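PDB 3THI: protein (thiaminase I) from Bacillus subtilis, which degrades thiamin, acting as a transferase that replaces the thiazole moiety with another nucleophile. Local coordinates for residues A[142-148]-A[223-229]; A[2-8]-A[49-55]. All coordinates share one frame; numbering follows the deposited sequence.

How the contacts relate
From the N terminus, contact 2 forms first: strand 2-6 lies beside strand 52-56, closing a loop of 40 intervening residues that includes helix 14-28 and strand 33-36, itself the other neighbour of strand 2-6. Contact 1 opens only afterwards, when 223-229 returns to 142-148 across 74 residues, 43 of them helical. The two loops are therefore in series, neither nested nor crossed. Their centres lie about 39 Å apart on opposite sides of the chain's centre. Contact 2 ties its strands together near helix 275-286, contact 1 among helices 124-131, 186-199 and 215-222; the separation is consistent with two lobes, as in periplasmic binding proteins.

Contact 1 of 2, residues A[142-148]-A[223-229]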
loop_
_atom_site.group_PDB
_atom_site.type_symbol
_atom_site.label_atom_id
_atom_site.label_comp_id
_atom_site.label_asym_id
_atom_site.label_seq_id
_atom_site.Cartn_x
_atom_site.Cartn_y
_atom_site.Cartn_z
ATOM N N PRO A 142 -9.833 -24.654 0.033
ATOM C CA PRO A 142 -9.685 -25.742 0.994
ATOM C C PRO A 142 -8.368 -25.581 1.737
ATOM O O PRO A 142 -7.458 -24.876 1.284
ATOM C CB PRO A 142 -9.645 -26.991 0.101
ATOM C CG PRO A 142 -10.433 -26.589 -1.092
ATOM C CD PRO A 142 -9.927 -25.185 -1.339
ATOM N N GLN A 143 -8.280 -26.248 2.877
ATOM C CA GLN A 143 -7.090 -26.235 3.706
ATOM C C GLN A 143 -5.846 -26.579 2.881
ATOM O O GLN A 143 -5.856 -27.533 2.104
ATOM C CB GLN A 143 -7.281 -27.253 4.832
ATOM C CG GLN A 143 -6.082 -27.440 5.730
ATOM C CD GLN A 143 -6.494 -27.809 7.126
ATOM O OE1 GLN A 143 -6.915 -26.949 7.901
ATOM N NE2 GLN A 143 -6.411 -29.091 7.449
ATOM N N ASN A 144 -4.802 -25.764 3.023
ATOM C CA ASN A 144 -3.531 -25.960 2.319
ATOM C C ASN A 144 -3.624 -26.181 0.793
ATOM O O ASN A 144 -2.790 -26.859 0.198
ATOM C CB ASN A 144 -2.748 -27.105 2.981
ATOM C CG ASN A 144 -1.264 -27.032 2.701
ATOM O OD1 ASN A 144 -0.717 -25.950 2.485
ATOM N ND2 ASN A 144 -0.598 -28.180 2.714
ATOM N N LYS A 145 -4.630 -25.590 0.158
ATOM C CA LYS A 145 -4.806 -25.735 -1.284
ATOM C C LYS A 145 -5.064 -24.413 -1.983
ATOM O O LYS A 145 -5.968 -23.666 -1.615
ATOM C CB LYS A 145 -5.962 -26.695 -1.597
ATOM C CG LYS A 145 -5.614 -28.163 -1.490
ATOM C CD LYS A 145 -6.853 -29.033 -1.692
ATOM C CE LYS A 145 -7.521 -28.810 -3.048
ATOM N NZ LYS A 145 -8.876 -29.459 -3.117
ATOM N N GLY A 146 -4.234 -24.112 -2.972
ATOM C CA GLY A 146 -4.411 -22.904 -3.746
ATOM C C GLY A 146 -3.844 -21.609 -3.219
ATOM O O GLY A 146 -3.153 -21.557 -2.194
ATOM N N LEU A 147 -4.143 -20.554 -3.970
ATOM C CA LEU A 147 -3.711 -19.205 -3.668
ATOM C C LEU A 147 -4.818 -18.346 -3.093
ATOM O O LEU A 147 -5.950 -18.369 -3.571
ATOM C CB LEU A 147 -3.199 -18.519 -4.941
ATOM C CG LEU A 147 -2.886 -17.022 -4.812
ATOM C CD1 LEU A 147 -1.665 -16.823 -3.925
ATOM C CD2 LEU A 147 -2.672 -16.406 -6.183
ATOM N N LEU A 148 -4.479 -17.590 -2.056
ATOM C CA LEU A 148 -5.412 -16.649 -1.458
ATOM C C LEU A 148 -4.908 -15.285 -1.908
ATOM O O LEU A 148 -3.743 -14.954 -1.699
ATOM C CB LEU A 148 -5.389 -16.725 0.072
ATOM C CG LEU A 148 -6.300 -17.752 0.751
ATOM C CD1 LEU A 148 -6.016 -17.788 2.237
ATOM C CD2 LEU A 148 -7.729 -17.346 0.517
ATOM N N GLY A 223 -5.698 -21.876 8.225
ATOM C CA GLY A 223 -5.263 -23.054 7.481
ATOM C C GLY A 223 -5.714 -23.136 6.030
ATOM O O GLY A 223 -5.317 -24.046 5.291
ATOM N N SER A 224 -6.552 -22.187 5.626
ATOM C CA SER A 224 -7.071 -22.130 4.267
ATOM C C SER A 224 -5.977 -21.709 3.296
ATOM O O SER A 224 -5.174 -20.817 3.612
ATOM C CB SER A 224 -8.227 -21.134 4.197
ATOM O OG SER A 224 -8.695 -20.975 2.873
ATOM N N GLY A 225 -5.942 -22.374 2.139
ATOM C CA GLY A 225 -4.965 -22.075 1.103
ATOM C C GLY A 225 -3.554 -22.575 1.372
ATOM O O GLY A 225 -3.240 -23.007 2.483
ATOM N N ARG A 226 -2.717 -22.598 0.340
ATOM C CA ARG A 226 -1.334 -23.015 0.529
ATOM C C ARG A 226 -0.418 -21.805 0.486
ATOM O O ARG A 226 0.624 -21.768 1.139
ATOM C CB ARG A 226 -0.889 -24.010 -0.530
ATOM C CG ARG A 226 0.543 -24.432 -0.296
ATOM C CD ARG A 226 0.882 -25.671 -1.043
ATOM N NE ARG A 226 2.288 -25.994 -0.899
ATOM C CZ ARG A 226 2.952 -26.754 -1.759
ATOM N NH1 ARG A 226 2.334 -27.260 -2.817
ATOM N NH2 ARG A 226 4.233 -27.015 -1.557
ATOM N N ALA A 227 -0.800 -20.826 -0.326
ATOM C CA ALA A 227 -0.024 -19.607 -0.465
ATOM C C ALA A 227 -0.994 -18.449 -0.353
ATOM O O ALA A 227 -2.187 -18.612 -0.610
ATOM C CB ALA A 227 0.694 -19.584 -1.811
ATOM N N PHE A 228 -0.493 -17.305 0.102
ATOM C CA PHE A 228 -1.304 -16.099 0.250
ATOM C C PHE A 228 -0.496 -14.891 -0.200
ATOM O O PHE A 228 0.640 -14.691 0.239
ATOM C CB PHE A 228 -1.754 -15.924 1.714
ATOM C CG PHE A 228 -2.261 -14.532 2.056
ATOM C CD1 PHE A 228 -3.232 -13.903 1.278
ATOM C CD2 PHE A 228 -1.757 -13.853 3.161
ATOM C CE1 PHE A 228 -3.689 -12.619 1.594
ATOM C CE2 PHE A 228 -2.204 -12.578 3.487
ATOM C CZ PHE A 228 -3.176 -11.958 2.699
ATOM N N ILE A 229 -1.045 -14.148 -1.154
ATOM C CA ILE A 229 -0.392 -12.935 -1.625
ATOM C C ILE A 229 -1.237 -11.800 -1.082
ATOM O O ILE A 229 -2.423 -11.685 -1.394
ATOM C CB ILE A 229 -0.302 -12.859 -3.167
ATOM C CG1 ILE A 229 0.665 -13.932 -3.683
ATOM C CG2 ILE A 229 0.145 -11.446 -3.603
ATOM C CD1 ILE A 229 0.730 -14.055 -5.195
#
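Leu148 and Phe228 meet on one face of a short parallel pairing, Leu148 CB standing 3.8 Å from Phe228 CD1. With chi1 at 164°, the Phe228 ring swings away from its own amide nitrogen and presents its edge at CD1 to Leu148 O. Leu148 O also accepts from Ile229 N (2.9 Å), the donor lying nearly on the line of the C=O. The other face carries Leu147 and Ala227, and there Leu147 CD1 reaches Ile229 CG1 at 3.7 Å, the two side chains running obliquely past each other. Helices 124-131 and 186-199 pack on this second face, helix 215-222 on the first.

Before the strands, both segments turn corners. Gly146 O grips two successive amides, Arg226 N (2.8 Å) and Ala227 N (3.1 Å). Pro142 O likewise takes Gly225 N and, from the opposite face of its plane, Lys145 N, closing a type II turn. Asn144 lays OD1 against the aliphatic CG of Arg226 (3.4 Å), with amide and guanidinium planes 67° apart; the arginine chain, extended from CG to NE, carries its charge away to a salt bridge with Asp115. Gly223, just after helix 215-222, closes it in a Schellman motif, and Gly223 O receives Asn144 N at 2.9 Å. This parallel pair, with helices on both faces, is consistent with an alpha/beta lobe of the periplasmic-binding-protein clan to which the thiaminase I family belongs.

Contact 2 of 2, residues A[2-8]-A[49-55]; sequences TLKVAIY and DLDVFVL
Strands 2-6 and 52-55 run parallel, their axes 4.6 Å apart and 10° from alignment, with Ala6 N bonded to Val52 O and Val54 N to Ala6 O. Val5 and Val52 lie side by side on one face, pointing the same way, Val5 CG1 3.9 Å from Val52 CB, and Met285 of helix 275-286 touches both. On the other face Ala6 CB meets Phe53 CB (4.0 Å) and Leu50 CD1. Parallel strands with helix 275-286 packed on the Val5 and Val52 face are consistent with the alpha/beta lobe of a periplasmic-binding-protein fold; strand 33-36 flanks 2-6 on its other edge. At the start of the pairing Asp51 turns its side chain to the backbone of 2-6: with chi1 at -57°, Asp51 OD2 accepts from Lys4 N at 3.0 Å on its anti side, while OD1 bonds Thr272. Lys4, extended beyond CG, passes its CD 3.2 Å from Asp49 O, and Lys4 NZ reaches Asp49 OD2 at 3.1 Å from above the carboxylate plane, 63° out of it. Alanine in place of Lys4 would be likely to leave the Asp49 carboxylate without this charge partner and strip the CG and CD methylenes from beside Asp49 O. Further along, Tyr8 CB packs on Val54 CG1 (3.7 Å), and Val54 O lies at the tyrosine ring's edge.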
loop_
_atom_site.group_PDB
_atom_site.type_symbol
_atom_site.label_atom_id
_atom_site.label_comp_id
_atom_site.label_asym_id
_atom_site.label_seq_id
_atom_site.Cartn_x
_atom_site.Cartn_y
_atom_site.Cartn_z
ATOM N N THR A 2 -7.836 25.679 14.417
ATOM C CA THR A 2 -8.236 24.290 14.311
ATOM C C THR A 2 -7.854 23.812 12.917
ATOM O O THR A 2 -8.146 24.480 11.923
ATOM C CB THR A 2 -9.770 24.105 14.518
ATOM O OG1 THR A 2 -10.108 24.477 15.857
ATOM C CG2 THR A 2 -10.181 22.643 14.296
ATOM N N LEU A 3 -7.152 22.685 12.846
ATOM C CA LEU A 3 -6.763 22.125 11.553
ATOM C C LEU A 3 -7.568 20.859 11.269
ATOM O O LEU A 3 -7.729 20.011 12.156
ATOM C CB LEU A 3 -5.242 21.822 11.505
ATOM C CG LEU A 3 -4.242 22.995 11.556
ATOM C CD1 LEU A 3 -2.821 22.473 11.742
ATOM C CD2 LEU A 3 -4.312 23.840 10.300
ATOM N N LYS A 4 -8.123 20.770 10.058
ATOM C CA LYS A 4 -8.876 19.591 9.636
ATOM C C LYS A 4 -7.862 18.653 8.985
ATOM O O LYS A 4 -7.167 19.020 8.025
ATOM C CB LYS A 4 -10.006 19.950 8.674
ATOM C CG LYS A 4 -11.152 20.664 9.357
ATOM C CD LYS A 4 -12.314 20.943 8.416
ATOM C CE LYS A 4 -13.420 21.697 9.157
ATOM N NZ LYS A 4 -14.566 22.106 8.297
ATOM N N VAL A 5 -7.760 17.454 9.546
ATOM C CA VAL A 5 -6.791 16.471 9.103
ATOM C C VAL A 5 -7.458 15.163 8.781
ATOM O O VAL A 5 -8.408 14.770 9.456
ATOM C CB VAL A 5 -5.790 16.144 10.242
ATOM C CG1 VAL A 5 -4.479 15.618 9.678
ATOM C CG2 VAL A 5 -5.578 17.338 11.135
ATOM N N ALA A 6 -6.915 14.463 7.793
ATOM C CA ALA A 6 -7.423 13.153 7.411
ATOM C C ALA A 6 -6.260 12.174 7.296
ATOM O O ALA A 6 -5.318 12.409 6.530
ATOM C CB ALA A 6 -8.182 13.223 6.093
ATOM N N ILE A 7 -6.283 11.128 8.123
ATOM C CA ILE A 7 -5.251 10.091 8.075
ATOM C C ILE A 7 -5.632 9.072 6.985
ATOM O O ILE A 7 -6.761 9.096 6.477
ATOM C CB ILE A 7 -5.032 9.403 9.471
ATOM C CG1 ILE A 7 -6.339 8.877 10.072
ATOM C CG2 ILE A 7 -4.402 10.379 10.428
ATOM C CD1 ILE A 7 -6.796 7.550 9.526
ATOM N N TYR A 8 -4.689 8.228 6.577
ATOM C CA TYR A 8 -4.975 7.228 5.545
ATOM C C TYR A 8 -5.931 6.174 6.114
ATOM O O TYR A 8 -5.591 5.453 7.043
ATOM C CB TYR A 8 -3.685 6.586 5.040
ATOM C CG TYR A 8 -3.886 5.791 3.779
ATOM C CD1 TYR A 8 -4.222 6.421 2.578
ATOM C CD2 TYR A 8 -3.754 4.407 3.784
ATOM C CE1 TYR A 8 -4.423 5.682 1.413
ATOM C CE2 TYR A 8 -3.952 3.661 2.630
ATOM C CZ TYR A 8 -4.287 4.299 1.452
ATOM O OH TYR A 8 -4.504 3.540 0.327
ATOM N N ASP A 49 -11.543 22.804 2.747
ATOM C CA ASP A 49 -11.287 22.973 4.175
ATOM C C ASP A 49 -10.511 21.848 4.871
ATOM O O ASP A 49 -10.369 21.845 6.091
ATOM C CB ASP A 49 -12.579 23.337 4.927
ATOM C CG ASP A 49 -13.705 22.333 4.720
ATOM O OD1 ASP A 49 -13.526 21.320 4.004
ATOM O OD2 ASP A 49 -14.793 22.570 5.288
ATOM N N LEU A 50 -10.025 20.890 4.088
ATOM C CA LEU A 50 -9.220 19.799 4.623
ATOM C C LEU A 50 -7.780 20.281 4.470
ATOM O O LEU A 50 -7.246 20.339 3.353
ATOM C CB LEU A 50 -9.431 18.518 3.829
ATOM C CG LEU A 50 -8.712 17.284 4.376
ATOM C CD1 LEU A 50 -9.154 17.008 5.811
ATOM C CD2 LEU A 50 -9.033 16.097 3.485
ATOM N N ASP A 51 -7.175 20.647 5.597
ATOM C CA ASP A 51 -5.820 21.186 5.627
ATOM C C ASP A 51 -4.675 20.230 5.360
ATOM O O ASP A 51 -3.752 20.569 4.632
ATOM C CB ASP A 51 -5.584 21.899 6.954
ATOM C CG ASP A 51 -6.582 22.995 7.197
ATOM O OD1 ASP A 51 -6.743 23.859 6.306
ATOM O OD2 ASP A 51 -7.226 22.973 8.268
ATOM N N VAL A 52 -4.696 19.076 6.017
ATOM C CA VAL A 52 -3.648 18.064 5.865
ATOM C C VAL A 52 -4.346 16.723 5.676
ATOM O O VAL A 52 -5.338 16.427 6.337
ATOM C CB VAL A 52 -2.719 18.006 7.106
ATOM C CG1 VAL A 52 -1.606 16.995 6.898
ATOM C CG2 VAL A 52 -2.109 19.366 7.369
ATOM N N PHE A 53 -3.809 15.905 4.787
ATOM C CA PHE A 53 -4.413 14.622 4.492
ATOM C C PHE A 53 -3.385 13.677 3.912
ATOM O O PHE A 53 -2.370 14.104 3.356
ATOM C CB PHE A 53 -5.565 14.810 3.492
ATOM C CG PHE A 53 -5.234 15.746 2.365
ATOM C CD1 PHE A 53 -4.586 15.289 1.224
ATOM C CD2 PHE A 53 -5.518 17.105 2.468
ATOM C CE1 PHE A 53 -4.225 16.178 0.209
ATOM C CE2 PHE A 53 -5.160 17.997 1.461
ATOM C CZ PHE A 53 -4.514 17.536 0.332
ATOM N N VAL A 54 -3.664 12.388 4.044
ATOM C CA VAL A 54 -2.789 11.360 3.533
ATOM C C VAL A 54 -3.504 10.738 2.332
ATOM O O VAL A 54 -4.676 10.376 2.413
ATOM C CB VAL A 54 -2.477 10.314 4.629
ATOM C CG1 VAL A 54 -1.370 9.374 4.165
ATOM C CG2 VAL A 54 -2.061 11.022 5.916
ATOM N N LEU A 55 -2.795 10.643 1.212
ATOM C CA LEU A 55 -3.361 10.105 -0.018
ATOM C C LEU A 55 -2.465 9.027 -0.596
ATOM O O LEU A 55 -1.281 8.958 -0.267
ATOM C CB LEU A 55 -3.500 11.233 -1.046
ATOM C CG LEU A 55 -2.171 11.932 -1.391
ATOM C CD1 LEU A 55 -1.740 11.639 -2.826
ATOM C CD2 LEU A 55 -2.307 13.420 -1.183
#